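Local structure of MTH0777 (Methanothermobacter thermautotrophicus, 1KJN) at residues Arg49-Ala54 with Ile59-Met64; Ala93-Phe98 with Thr106-Phe111. The protein is of unknown function, a DUF1890-family protein built on a Rossmann-like fold, with a six-stranded parallel sheet flanked by helices, and present as two subunits in the assembly. All blocks are in the same frame, centred on the assembly; numbering follows the deposited sequence.

Contact 1 (Arg49-Ala54 with Ile59-Met64)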
loop_
_atom_site.group_PDB
_atom_site.type_symbol
_atom_site.label_atom_id
_atom_site.label_comp_id
_atom_site.label_asym_id
_atom_site.label_seq_id
_atom_site.Cartn_x
_atom_site.Cartn_y
_atom_site.Cartn_z
ATOM N N ARG A 49 3.391 3.632 -9.383
ATOM C CA ARG A 49 4.605 3.022 -8.831
ATOM C C ARG A 49 4.324 2.339 -7.508
ATOM O O ARG A 49 4.968 1.353 -7.179
ATOM C CB ARG A 49 5.752 4.028 -8.647
ATOM C CG ARG A 49 6.231 4.696 -9.921
ATOM C CD ARG A 49 7.609 5.324 -9.749
ATOM N NE ARG A 49 8.612 4.271 -9.713
ATOM C CZ ARG A 49 9.343 3.879 -10.758
ATOM N NH1 ARG A 49 9.209 4.470 -11.938
ATOM N NH2 ARG A 49 10.139 2.818 -10.647
ATOM N N LEU A 50 3.390 2.881 -6.731
ATOM C CA LEU A 50 3.067 2.273 -5.440
ATOM C C LEU A 50 2.389 0.926 -5.641
ATOM O O LEU A 50 2.703 -0.053 -4.944
ATOM C CB LEU A 50 2.197 3.201 -4.592
ATOM C CG LEU A 50 2.967 4.373 -3.968
ATOM C CD1 LEU A 50 2.012 5.366 -3.327
ATOM C CD2 LEU A 50 3.962 3.844 -2.953
ATOM N N VAL A 51 1.498 0.878 -6.630
ATOM C CA VAL A 51 0.770 -0.336 -6.967
ATOM C C VAL A 51 1.765 -1.399 -7.426
ATOM O O VAL A 51 1.697 -2.524 -6.971
ATOM C CB VAL A 51 -0.266 -0.068 -8.100
ATOM C CG1 VAL A 51 -0.869 -1.399 -8.606
ATOM C CG2 VAL A 51 -1.371 0.891 -7.618
ATOM N N GLN A 52 2.708 -1.022 -8.295
ATOM C CA GLN A 52 3.704 -1.962 -8.806
ATOM C C GLN A 52 4.612 -2.532 -7.726
ATOM O O GLN A 52 4.986 -3.701 -7.793
ATOM C CB GLN A 52 4.566 -1.313 -9.888
ATOM C CG GLN A 52 3.854 -1.093 -11.204
ATOM C CD GLN A 52 4.467 0.042 -12.031
ATOM O OE1 GLN A 52 3.848 0.543 -12.974
ATOM N NE2 GLN A 52 5.681 0.464 -11.664
ATOM N N VAL A 53 5.006 -1.717 -6.750
ATOM C CA VAL A 53 5.856 -2.253 -5.697
ATOM C C VAL A 53 5.036 -3.069 -4.685
ATOM O O VAL A 53 5.563 -4.016 -4.103
ATOM C CB VAL A 53 6.739 -1.164 -5.005
ATOM C CG1 VAL A 53 7.559 -0.390 -6.048
ATOM C CG2 VAL A 53 5.903 -0.241 -4.175
ATOM N N ALA A 54 3.747 -2.749 -4.521
ATOM C CA ALA A 54 2.893 -3.504 -3.588
ATOM C C ALA A 54 2.428 -4.857 -4.148
ATOM O O ALA A 54 2.027 -5.741 -3.393
ATOM C CB ALA A 54 1.687 -2.680 -3.140
ATOM N N ILE A 59 -0.079 -9.849 -9.780
ATOM C CA ILE A 59 -1.096 -10.853 -9.482
ATOM C C ILE A 59 -2.509 -10.306 -9.295
ATOM O O ILE A 59 -3.481 -10.981 -9.626
ATOM C CB ILE A 59 -0.704 -11.633 -8.189
ATOM C CG1 ILE A 59 0.575 -12.435 -8.434
ATOM C CG2 ILE A 59 -1.852 -12.539 -7.711
ATOM C CD1 ILE A 59 1.216 -12.935 -7.170
ATOM N N TYR A 60 -2.624 -9.089 -8.771
ATOM C CA TYR A 60 -3.932 -8.488 -8.490
ATOM C C TYR A 60 -4.496 -7.464 -9.493
ATOM O O TYR A 60 -5.609 -6.958 -9.320
ATOM C CB TYR A 60 -3.906 -7.915 -7.080
ATOM C CG TYR A 60 -3.545 -8.945 -6.024
ATOM C CD1 TYR A 60 -4.370 -10.043 -5.781
ATOM C CD2 TYR A 60 -2.414 -8.788 -5.221
ATOM C CE1 TYR A 60 -4.086 -10.953 -4.752
ATOM C CE2 TYR A 60 -2.120 -9.707 -4.189
ATOM C CZ TYR A 60 -2.965 -10.774 -3.959
ATOM O OH TYR A 60 -2.736 -11.623 -2.884
ATOM N N THR A 61 -3.732 -7.152 -10.529
ATOM C CA THR A 61 -4.177 -6.224 -11.574
ATOM C C THR A 61 -3.681 -6.788 -12.896
ATOM O O THR A 61 -2.746 -7.584 -12.923
ATOM C CB THR A 61 -3.608 -4.797 -11.413
ATOM O OG1 THR A 61 -2.187 -4.835 -11.584
ATOM C CG2 THR A 61 -3.955 -4.213 -10.043
ATOM N N ASP A 62 -4.271 -6.349 -13.997
ATOM C CA ASP A 62 -3.873 -6.877 -15.293
ATOM C C ASP A 62 -3.089 -5.921 -16.167
ATOM O O ASP A 62 -2.174 -6.320 -16.900
ATOM C CB ASP A 62 -5.117 -7.371 -16.026
ATOM C CG ASP A 62 -5.866 -8.408 -15.221
ATOM O OD1 ASP A 62 -5.303 -9.499 -15.016
ATOM O OD2 ASP A 62 -6.984 -8.119 -14.743
ATOM N N GLU A 63 -3.430 -4.650 -16.057
ATOM C CA GLU A 63 -2.796 -3.634 -16.862
ATOM C C GLU A 63 -2.774 -2.321 -16.092
ATOM O O GLU A 63 -3.578 -2.100 -15.183
ATOM C CB GLU A 63 -3.605 -3.485 -18.161
ATOM C CG GLU A 63 -2.989 -2.568 -19.199
ATOM C CD GLU A 63 -3.864 -2.368 -20.427
ATOM O OE1 GLU A 63 -3.330 -1.879 -21.446
ATOM O OE2 GLU A 63 -5.087 -2.660 -20.377
HETATM N N MSE A 64 -1.842 -1.455 -16.460
HETATM C CA MSE A 64 -1.711 -0.145 -15.843
HETATM C C MSE A 64 -1.304 0.876 -16.889
HETATM O O MSE A 64 -0.405 0.615 -17.676
HETATM C CB MSE A 64 -0.692 -0.180 -14.726
HETATM C CG MSE A 64 -1.271 -0.705 -13.439
HETATM SE SE MSE A 64 0.027 -0.508 -12.100
HETATM C CE MSE A 64 1.204 -1.865 -12.789
#
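Val51 lies abreast of Thr61 with their CA atoms 9.0 Å apart, and Gln52 is similarly spaced from Met64, so the last turn and a half of helix 45-54 passes the entry of a strand at side-chain distance. Met64, modelled as selenomethionine, carries most of the contact, and its CB points toward the helix. The selenium lies 3.7 Å from CG1 of Val51, the two side chains running past each other in opposite directions. This is apolar packing: the valine presents a compact methyl close to the helix backbone, while the unbranched methionine is long enough to cross the gap between the two backbones. In Val51 the touching branch is the one anti to the backbone N (chi1 171°), and the same CG1 lies 4.4 Å from CG2 of Thr61, a looser approach; CB of Thr61 points toward the helix. These residues belong to a beta-alpha-beta unit: strand 38-43, helix 45-54, then strand 63-66 at one border of the parallel sheet within the chain. Val41 of the neighbouring strand touches both Thr61 and Met64. Gln52, partly exposed, brings its CG to 4.0 Å from the selenium; the modelled position of the methionine methyl against it is doubtful. In the connecting turn, the carboxylate of Asp55 accepts hydrogen bonds from the backbone N atoms of Ile59 and Tyr60, while Tyr60 OH bonds to Asp55 of the second subunit.

Contact 2 (Ala93-Phe98 with Thr106-Phe111)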
loop_
_atom_site.group_PDB
_atom_site.type_symbol
_atom_site.label_atom_id
_atom_site.label_comp_id
_atom_site.label_asym_id
_atom_site.label_seq_id
_atom_site.Cartn_x
_atom_site.Cartn_y
_atom_site.Cartn_z
ATOM N N ALA A 93 -12.973 15.159 -10.393
ATOM C CA ALA A 93 -13.078 15.649 -11.776
ATOM C C ALA A 93 -12.632 14.574 -12.757
ATOM O O ALA A 93 -13.256 14.385 -13.791
ATOM C CB ALA A 93 -12.267 16.947 -11.973
ATOM N N TYR A 94 -11.553 13.859 -12.438
ATOM C CA TYR A 94 -11.085 12.802 -13.332
ATOM C C TYR A 94 -12.158 11.729 -13.488
ATOM O O TYR A 94 -12.422 11.272 -14.597
ATOM C CB TYR A 94 -9.786 12.176 -12.820
ATOM C CG TYR A 94 -8.542 12.770 -13.451
ATOM C CD1 TYR A 94 -7.618 13.483 -12.689
ATOM C CD2 TYR A 94 -8.299 12.635 -14.817
ATOM C CE1 TYR A 94 -6.482 14.052 -13.275
ATOM C CE2 TYR A 94 -7.168 13.194 -15.409
ATOM C CZ TYR A 94 -6.267 13.903 -14.633
ATOM O OH TYR A 94 -5.157 14.461 -15.228
ATOM N N LEU A 95 -12.770 11.323 -12.374
ATOM C CA LEU A 95 -13.807 10.300 -12.420
ATOM C C LEU A 95 -14.958 10.767 -13.311
ATOM O O LEU A 95 -15.513 9.973 -14.065
ATOM C CB LEU A 95 -14.327 9.963 -11.013
ATOM C CG LEU A 95 -15.454 8.917 -10.985
ATOM C CD1 LEU A 95 -14.973 7.638 -11.683
ATOM C CD2 LEU A 95 -15.939 8.627 -9.566
ATOM N N VAL A 96 -15.308 12.049 -13.221
ATOM C CA VAL A 96 -16.397 12.613 -14.025
ATOM C C VAL A 96 -16.049 12.473 -15.505
ATOM O O VAL A 96 -16.844 11.961 -16.296
ATOM C CB VAL A 96 -16.640 14.120 -13.683
ATOM C CG1 VAL A 96 -17.651 14.759 -14.678
ATOM C CG2 VAL A 96 -17.169 14.252 -12.266
ATOM N N THR A 97 -14.815 12.837 -15.843
ATOM C CA THR A 97 -14.360 12.768 -17.225
ATOM C C THR A 97 -14.406 11.331 -17.726
ATOM O O THR A 97 -14.964 11.060 -18.783
ATOM C CB THR A 97 -12.932 13.324 -17.391
ATOM O OG1 THR A 97 -12.885 14.693 -16.959
ATOM C CG2 THR A 97 -12.505 13.245 -18.852
ATOM N N PHE A 98 -13.839 10.405 -16.960
ATOM C CA PHE A 98 -13.832 9.013 -17.380
ATOM C C PHE A 98 -15.236 8.441 -17.515
ATOM O O PHE A 98 -15.497 7.622 -18.386
ATOM C CB PHE A 98 -13.011 8.155 -16.408
ATOM C CG PHE A 98 -11.518 8.277 -16.596
ATOM C CD1 PHE A 98 -10.900 7.761 -17.732
ATOM C CD2 PHE A 98 -10.726 8.875 -15.616
ATOM C CE1 PHE A 98 -9.513 7.835 -17.881
ATOM C CE2 PHE A 98 -9.336 8.953 -15.761
ATOM C CZ PHE A 98 -8.730 8.433 -16.889
ATOM N N THR A 106 -20.806 2.681 -12.885
ATOM C CA THR A 106 -19.723 3.398 -12.234
ATOM C C THR A 106 -19.790 3.416 -10.705
ATOM O O THR A 106 -20.871 3.504 -10.120
ATOM C CB THR A 106 -19.712 4.849 -12.748
ATOM O OG1 THR A 106 -19.627 4.840 -14.183
ATOM C CG2 THR A 106 -18.541 5.632 -12.155
ATOM N N LEU A 107 -18.617 3.422 -10.075
ATOM C CA LEU A 107 -18.522 3.424 -8.628
ATOM C C LEU A 107 -17.518 4.428 -8.111
ATOM O O LEU A 107 -16.359 4.451 -8.540
ATOM C CB LEU A 107 -18.149 2.028 -8.113
ATOM C CG LEU A 107 -17.838 1.937 -6.614
ATOM C CD1 LEU A 107 -19.077 2.276 -5.795
ATOM C CD2 LEU A 107 -17.303 0.557 -6.250
ATOM N N ALA A 108 -17.974 5.266 -7.185
ATOM C CA ALA A 108 -17.114 6.260 -6.570
ATOM C C ALA A 108 -16.841 5.814 -5.151
ATOM O O ALA A 108 -17.774 5.470 -4.427
ATOM C CB ALA A 108 -17.779 7.586 -6.557
ATOM N N ILE A 109 -15.563 5.796 -4.765
ATOM C CA ILE A 109 -15.158 5.413 -3.410
ATOM C C ILE A 109 -14.531 6.691 -2.832
ATOM O O ILE A 109 -13.407 7.093 -3.183
ATOM C CB ILE A 109 -14.175 4.225 -3.444
ATOM C CG1 ILE A 109 -14.921 2.969 -3.921
ATOM C CG2 ILE A 109 -13.539 3.986 -2.060
ATOM C CD1 ILE A 109 -14.047 1.760 -4.198
ATOM N N ILE A 110 -15.337 7.377 -2.036
ATOM C CA ILE A 110 -14.978 8.646 -1.430
ATOM C C ILE A 110 -14.478 8.515 -0.006
ATOM O O ILE A 110 -15.125 7.887 0.826
ATOM C CB ILE A 110 -16.187 9.595 -1.481
ATOM C CG1 ILE A 110 -16.614 9.771 -2.946
ATOM C CG2 ILE A 110 -15.869 10.916 -0.770
ATOM C CD1 ILE A 110 -17.863 10.609 -3.160
ATOM N N PHE A 111 -13.337 9.142 0.274
ATOM C CA PHE A 111 -12.766 9.066 1.604
ATOM C C PHE A 111 -11.927 10.258 2.015
ATOM O O PHE A 111 -11.219 10.859 1.211
ATOM C CB PHE A 111 -11.948 7.780 1.760
ATOM C CG PHE A 111 -10.760 7.697 0.846
ATOM C CD1 PHE A 111 -10.923 7.402 -0.509
ATOM C CD2 PHE A 111 -9.480 7.940 1.332
ATOM C CE1 PHE A 111 -9.825 7.354 -1.374
ATOM C CE2 PHE A 111 -8.375 7.897 0.482
ATOM C CZ PHE A 111 -8.547 7.603 -0.876
#
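Thr106 meets Leu95 near the start of the strand, where the methyl groups Thr106 CG2 and Leu95 CD1 come to 4.1 Å as the two side chains pass in opposite directions. A beta-branched threonine suits this buried strand position because its two branches do different work: the methyl, anti to the backbone N (chi1 -55° for OG1), packs against the helix, while OG1 is hydrogen-bonded to Thr104 O. Leu107 points to the other side of the sheet and offers the helix little more than its backbone; its O is 4.3 Å from Leu95 CD2. At Ala108 the approach is closer, with its CB 3.7 Å from Leu95 CD2 and its CA at 4.0 Å. The small methyl lets the leucine branch come down almost onto the strand backbone, and the CA atoms of Leu95 and Ala108 stand 7.8 Å apart. With CG anti to the backbone N (chi1 178°), the branch point of Leu95 is carried out toward the strand, and its two methyls spread along one face of it, CD1 on Thr106 and CD2 on Ala108. The segment axes are 10.3 Å apart and almost exactly antiparallel (177°), as befits a helix returning between parallel strands. Farther on, Ile110 packs on Leu118, Leu121 and Ile125 of helix 115-128, which adjoins helix 89-102. The strand itself lies between strands 81-86 and 132-136, Leu107 bonding by its backbone to Leu82 and Gly84, and Ala108 to Glu132 and Ile134.

Overall arrangement
Both contacts pack a helix against the strand that follows it in a beta-alpha-beta unit of the same parallel sheet, yet they lie on opposite sides of the chain's centre, with their own centres 20 Å apart. Contact 2 is the core one: all its touching residues are buried, its strand has a neighbour on each side, and compact aliphatic groups do the packing. Contact 1 sits at a border strand and is partly buried, so a partly exposed glutamine and methionine take part beside the buried Val51 and Thr61. Its surroundings are also more polar, with salt bridges nearby and the second subunit in reach, whereas no other chain touches contact 2.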